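Local coordinates for protein pelota homolog (Archaeoglobus fulgidus, PDB 3OBY) that may recognise stalled ribosomes and cleave their mRNA, helping to release non-functional ribosomes and degrade damaged messages, at residues G35-K43 against H95-E104. Sequence-based numbering, arbitrary orientation.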
ATOM      1  N   GLY A  35       9.279 -20.901  14.709  1.00 26.19           N
ATOM      2  CA  GLY A  35      10.433 -21.646  14.252  1.00 16.97           C
ATOM      3  C   GLY A  35      11.292 -20.794  13.347  1.00 20.17           C
ATOM      4  O   GLY A  35      12.504 -20.991  13.276  1.00 23.79           O
ATOM      5  N   ASP A  36      10.671 -19.841  12.658  1.00 16.93           N
ATOM      6  CA  ASP A  36      11.417 -18.963  11.762  1.00  9.72           C
ATOM      7  C   ASP A  36      12.280 -18.001  12.565  1.00 10.51           C
ATOM      8  O   ASP A  36      12.329 -18.058  13.788  1.00 13.34           O
ATOM      9  CB  ASP A  36      10.469 -18.143  10.869  1.00  9.65           C
ATOM     10  CG  ASP A  36       9.588 -19.008   9.979  1.00 21.44           C
ATOM     11  OD1 ASP A  36       9.986 -20.153   9.663  1.00 14.80           O
ATOM     12  OD2 ASP A  36       8.503 -18.530   9.579  1.00  7.96           O
ATOM     13  N   VAL A  37      12.976 -17.120  11.863  1.00 11.64           N
ATOM     14  CA  VAL A  37      13.795 -16.119  12.521  1.00 13.36           C
ATOM     15  C   VAL A  37      13.419 -14.779  11.911  1.00  9.70           C
ATOM     16  O   VAL A  37      13.408 -14.622  10.696  1.00 21.54           O
ATOM     17  CB  VAL A  37      15.309 -16.376  12.324  1.00 20.33           C
ATOM     18  CG1 VAL A  37      16.115 -15.208  12.909  1.00  7.55           C
ATOM     19  CG2 VAL A  37      15.711 -17.680  13.008  1.00  1.00           C
ATOM     20  N   VAL A  38      13.102 -13.819  12.770  1.00 15.74           N
ATOM     21  CA  VAL A  38      12.700 -12.488  12.340  1.00 13.27           C
ATOM     22  C   VAL A  38      13.611 -11.393  12.893  1.00 17.58           C
ATOM     23  O   VAL A  38      13.896 -11.355  14.093  1.00 24.44           O
ATOM     24  CB  VAL A  38      11.245 -12.194  12.793  1.00  6.19           C
ATOM     25  CG1 VAL A  38      10.819 -10.807  12.352  1.00  1.00           C
ATOM     26  CG2 VAL A  38      10.310 -13.259  12.235  1.00  6.50           C
ATOM     27  N   PHE A  39      14.060 -10.508  12.006  1.00 12.17           N
ATOM     28  CA  PHE A  39      14.912  -9.381  12.383  1.00 25.23           C
ATOM     29  C   PHE A  39      14.143  -8.084  12.186  1.00 26.74           C
ATOM     30  O   PHE A  39      13.512  -7.881  11.153  1.00 29.59           O
ATOM     31  CB  PHE A  39      16.166  -9.335  11.510  1.00 31.48           C
ATOM     32  CG  PHE A  39      17.298 -10.169  12.019  1.00 33.60           C
ATOM     33  CD1 PHE A  39      18.255  -9.619  12.867  1.00 20.40           C
ATOM     34  CD2 PHE A  39      17.416 -11.506  11.640  1.00 43.32           C
ATOM     35  CE1 PHE A  39      19.318 -10.387  13.331  1.00 30.24           C
ATOM     36  CE2 PHE A  39      18.475 -12.288  12.098  1.00 46.13           C
ATOM     37  CZ  PHE A  39      19.430 -11.726  12.946  1.00 41.21           C
ATOM     38  N   ALA A  40      14.203  -7.206  13.179  1.00 28.82           N
ATOM     39  CA  ALA A  40      13.520  -5.919  13.116  1.00 27.11           C
ATOM     40  C   ALA A  40      14.150  -5.003  14.143  1.00 24.27           C
ATOM     41  O   ALA A  40      14.744  -5.481  15.109  1.00 31.73           O
ATOM     42  CB  ALA A  40      12.039  -6.093  13.429  1.00 22.99           C
ATOM     43  N   THR A  41      14.041  -3.694  13.940  1.00 26.29           N
ATOM     44  CA  THR A  41      14.597  -2.755  14.915  1.00 47.96           C
ATOM     45  C   THR A  41      13.577  -2.585  16.049  1.00 52.29           C
ATOM     46  O   THR A  41      12.359  -2.514  15.826  1.00 49.46           O
ATOM     47  CB  THR A  41      14.939  -1.403  14.274  1.00 36.49           C
ATOM     48  OG1 THR A  41      13.745  -0.693  13.946  1.00 48.44           O
ATOM     49  CG2 THR A  41      15.706  -1.639  13.008  1.00 39.81           C
ATOM     50  N   THR A  42      14.084  -2.510  17.273  1.00 63.22           N
ATOM     51  CA  THR A  42      13.193  -2.425  18.424  1.00 78.34           C
ATOM     52  C   THR A  42      13.767  -1.652  19.564  1.00 83.71           C
ATOM     53  O   THR A  42      14.825  -0.970  19.369  1.00 89.50           O
ATOM     54  CB  THR A  42      12.906  -3.875  18.949  1.00 81.01           C
ATOM     55  OG1 THR A  42      11.841  -3.842  19.894  1.00 81.68           O
ATOM     56  CG2 THR A  42      14.107  -4.467  19.642  1.00 78.27           C
ATOM     57  N   LYS A  43      13.110  -1.586  20.715  1.00 87.50           N
ATOM     58  CA  LYS A  43      14.105  -1.090  21.578  1.00 88.00           C
ATOM     59  C   LYS A  43      14.307  -1.703  22.953  1.00 81.41           C
ATOM     60  O   LYS A  43      13.783  -2.784  23.259  1.00 79.98           O
ATOM     61  CB  LYS A  43      14.409   0.497  21.534  1.00 94.13           C
ATOM     62  CG  LYS A  43      13.674   1.431  20.757  1.00102.55           C
ATOM     63  CD  LYS A  43      12.215   1.134  20.802  1.00109.60           C
ATOM     64  CE  LYS A  43      11.572   1.339  19.436  1.00111.57           C
ATOM     65  NZ  LYS A  43      10.901   0.116  18.897  1.00104.55           N
ATOM     66  N   HIS A  95      12.641 -11.615  23.518  1.00 37.75           N
ATOM     67  CA  HIS A  95      12.215 -10.292  23.088  1.00 37.78           C
ATOM     68  C   HIS A  95      10.988 -10.353  22.181  1.00 34.16           C
ATOM     69  O   HIS A  95      10.651 -11.404  21.634  1.00 32.11           O
ATOM     70  CB  HIS A  95      13.371  -9.617  22.350  1.00 34.87           C
ATOM     71  CG  HIS A  95      13.180  -8.152  22.133  1.00 30.47           C
ATOM     72  ND1 HIS A  95      13.182  -7.241  23.166  1.00 36.31           N
ATOM     73  CD2 HIS A  95      13.004  -7.437  20.997  1.00 27.71           C
ATOM     74  CE1 HIS A  95      13.018  -6.025  22.678  1.00 30.46           C
ATOM     75  NE2 HIS A  95      12.906  -6.117  21.365  1.00 37.18           N
ATOM     76  N   THR A  96      10.324  -9.213  22.023  1.00 29.03           N
ATOM     77  CA  THR A  96       9.127  -9.129  21.188  1.00 27.22           C
ATOM     78  C   THR A  96       9.270  -8.060  20.107  1.00 28.55           C
ATOM     79  O   THR A  96       9.662  -6.924  20.382  1.00 34.51           O
ATOM     80  CB  THR A  96       7.867  -8.789  22.032  1.00 22.35           C
ATOM     81  OG1 THR A  96       7.590  -9.855  22.945  1.00 23.16           O
ATOM     82  CG2 THR A  96       6.667  -8.583  21.139  1.00 37.56           C
ATOM     83  N   LEU A  97       8.950  -8.428  18.873  1.00 19.64           N
ATOM     84  CA  LEU A  97       9.019  -7.490  17.765  1.00 17.94           C
ATOM     85  C   LEU A  97       7.569  -7.159  17.388  1.00 18.07           C
ATOM     86  O   LEU A  97       6.755  -8.062  17.187  1.00 17.59           O
ATOM     87  CB  LEU A  97       9.758  -8.130  16.573  1.00 21.60           C
ATOM     88  CG  LEU A  97      11.165  -8.730  16.765  1.00 22.25           C
ATOM     89  CD1 LEU A  97      11.538  -9.588  15.562  1.00  9.19           C
ATOM     90  CD2 LEU A  97      12.183  -7.625  16.951  1.00  6.53           C
ATOM     91  N   ASN A  98       7.235  -5.875  17.328  1.00 15.67           N
ATOM     92  CA  ASN A  98       5.877  -5.467  16.960  1.00 19.14           C
ATOM     93  C   ASN A  98       5.864  -4.906  15.541  1.00 19.03           C
ATOM     94  O   ASN A  98       6.370  -3.813  15.289  1.00 32.74           O
ATOM     95  CB  ASN A  98       5.324  -4.413  17.937  1.00  8.54           C
ATOM     96  CG  ASN A  98       4.905  -5.006  19.275  1.00 11.43           C
ATOM     97  OD1 ASN A  98       4.185  -6.002  19.329  1.00 21.67           O
ATOM     98  ND2 ASN A  98       5.344  -4.383  20.361  1.00 34.38           N
ATOM     99  N   ILE A  99       5.278  -5.654  14.615  1.00 16.04           N
ATOM    100  CA  ILE A  99       5.214  -5.219  13.223  1.00 12.81           C
ATOM    101  C   ILE A  99       3.984  -4.387  12.892  1.00 11.85           C
ATOM    102  O   ILE A  99       2.856  -4.781  13.191  1.00 19.40           O
ATOM    103  CB  ILE A  99       5.221  -6.421  12.262  1.00  5.04           C
ATOM    104  CG1 ILE A  99       6.300  -7.416  12.687  1.00 10.82           C
ATOM    105  CG2 ILE A  99       5.454  -5.938  10.839  1.00 18.73           C
ATOM    106  CD1 ILE A  99       7.661  -6.781  12.914  1.00 11.79           C
ATOM    107  N   THR A 100       4.207  -3.229  12.281  1.00  8.93           N
ATOM    108  CA  THR A 100       3.107  -2.362  11.853  1.00 16.84           C
ATOM    109  C   THR A 100       3.357  -1.987  10.385  1.00 14.88           C
ATOM    110  O   THR A 100       4.452  -2.198   9.872  1.00 14.65           O
ATOM    111  CB  THR A 100       3.017  -1.068  12.698  1.00  3.13           C
ATOM    112  OG1 THR A 100       4.225  -0.319  12.565  1.00 16.38           O
ATOM    113  CG2 THR A 100       2.793  -1.391  14.147  1.00 12.23           C
ATOM    114  N   VAL A 101       2.353  -1.446   9.705  1.00 11.95           N
ATOM    115  CA  VAL A 101       2.528  -1.054   8.306  1.00 14.12           C
ATOM    116  C   VAL A 101       3.672  -0.062   8.203  1.00 13.00           C
ATOM    117  O   VAL A 101       3.877   0.749   9.102  1.00 23.86           O
ATOM    118  CB  VAL A 101       1.264  -0.368   7.711  1.00 12.80           C
ATOM    119  CG1 VAL A 101       0.116  -1.340   7.651  1.00  1.00           C
ATOM    120  CG2 VAL A 101       0.883   0.831   8.545  1.00 35.83           C
ATOM    121  N   GLY A 102       4.419  -0.132   7.108  1.00 17.20           N
ATOM    122  CA  GLY A 102       5.534   0.782   6.913  1.00 16.33           C
ATOM    123  C   GLY A 102       6.831   0.410   7.609  1.00 19.36           C
ATOM    124  O   GLY A 102       7.859   1.041   7.373  1.00 27.00           O
ATOM    125  N   LYS A 103       6.799  -0.604   8.467  1.00 23.58           N
ATOM    126  CA  LYS A 103       8.006  -1.016   9.171  1.00 25.28           C
ATOM    127  C   LYS A 103       8.702  -2.167   8.476  1.00 28.96           C
ATOM    128  O   LYS A 103       8.064  -3.116   8.022  1.00 29.25           O
ATOM    129  CB  LYS A 103       7.695  -1.428  10.604  1.00 25.29           C
ATOM    130  CG  LYS A 103       8.931  -1.860  11.377  1.00  9.75           C
ATOM    131  CD  LYS A 103       8.583  -2.214  12.807  1.00 28.14           C
ATOM    132  CE  LYS A 103       9.813  -2.267  13.687  1.00 28.43           C
ATOM    133  NZ  LYS A 103       9.412  -2.394  15.116  1.00 27.78           N
ATOM    134  N   GLU A 104      10.023  -2.085   8.417  1.00 23.32           N
ATOM    135  CA  GLU A 104      10.808  -3.116   7.776  1.00 18.50           C
ATOM    136  C   GLU A 104      11.086  -4.284   8.710  1.00 18.27           C
ATOM    137  O   GLU A 104      11.202  -4.121   9.920  1.00 22.39           O
ATOM    138  CB  GLU A 104      12.132  -2.533   7.294  1.00 21.00           C
ATOM    139  CG  GLU A 104      12.939  -3.483   6.430  1.00 43.60           C
ATOM    140  CD  GLU A 104      14.362  -3.016   6.243  1.00 50.93           C
ATOM    141  OE1 GLU A 104      15.141  -3.116   7.212  1.00 60.64           O
ATOM    142  OE2 GLU A 104      14.699  -2.545   5.136  1.00 58.19           O
TER
HETATM  143  O   HOH W   1      12.723  -2.695  11.436  1.00 29.03           O
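Leu-97 is the bump that fills the hollow here: its forked end straddles the inward-facing side of strand 37-40. One prong, CD1, sits against CG1 of Val-38 at 3.5 Å, the two side chains lying alongside each other and pointing opposite ways, while the other, CD2, rests on CB of Ala-40 at 3.8 Å. The methyl of Ala-40 also lies near CD1 of Ile-99. Ile-65 and Leu-105, from neighbouring strands, extend the apolar patch. Strands 37-40 and 95-99 cross at 69°, their axes 8.2 Å apart, so side chains rather than backbone pairing join them. This is packing within the N-terminal Sm-fold domain, whose strongly curved sheet brings 95-99 across 37-40 although strands 63-72 and 79-87 stand between them in its order.

Lys-103, which closes the type II turn begun at Thr-100, sends its side chain back fully extended, with CG anti to the backbone N (chi1 -180°). Its NZ donates a hydrogen bond to O of Thr-41 (3.0 Å), almost straight in line with the carbonyl, and a weak one to O of Asn-98. Nearby, a water links N of Thr-41 to O of Glu-104. At the far end, a bond between OG1 of Thr-42 and NE2 of His-95 is doubtful, since Thr-42 is poorly ordered and crowds the ring nitrogen in the model. The chemistry thus implies an apolar centre with polar links where the chain leaves strand 37-40, the lysine ammonium bridging the carbonyl of Thr-41 and, weakly, that of Asn-98.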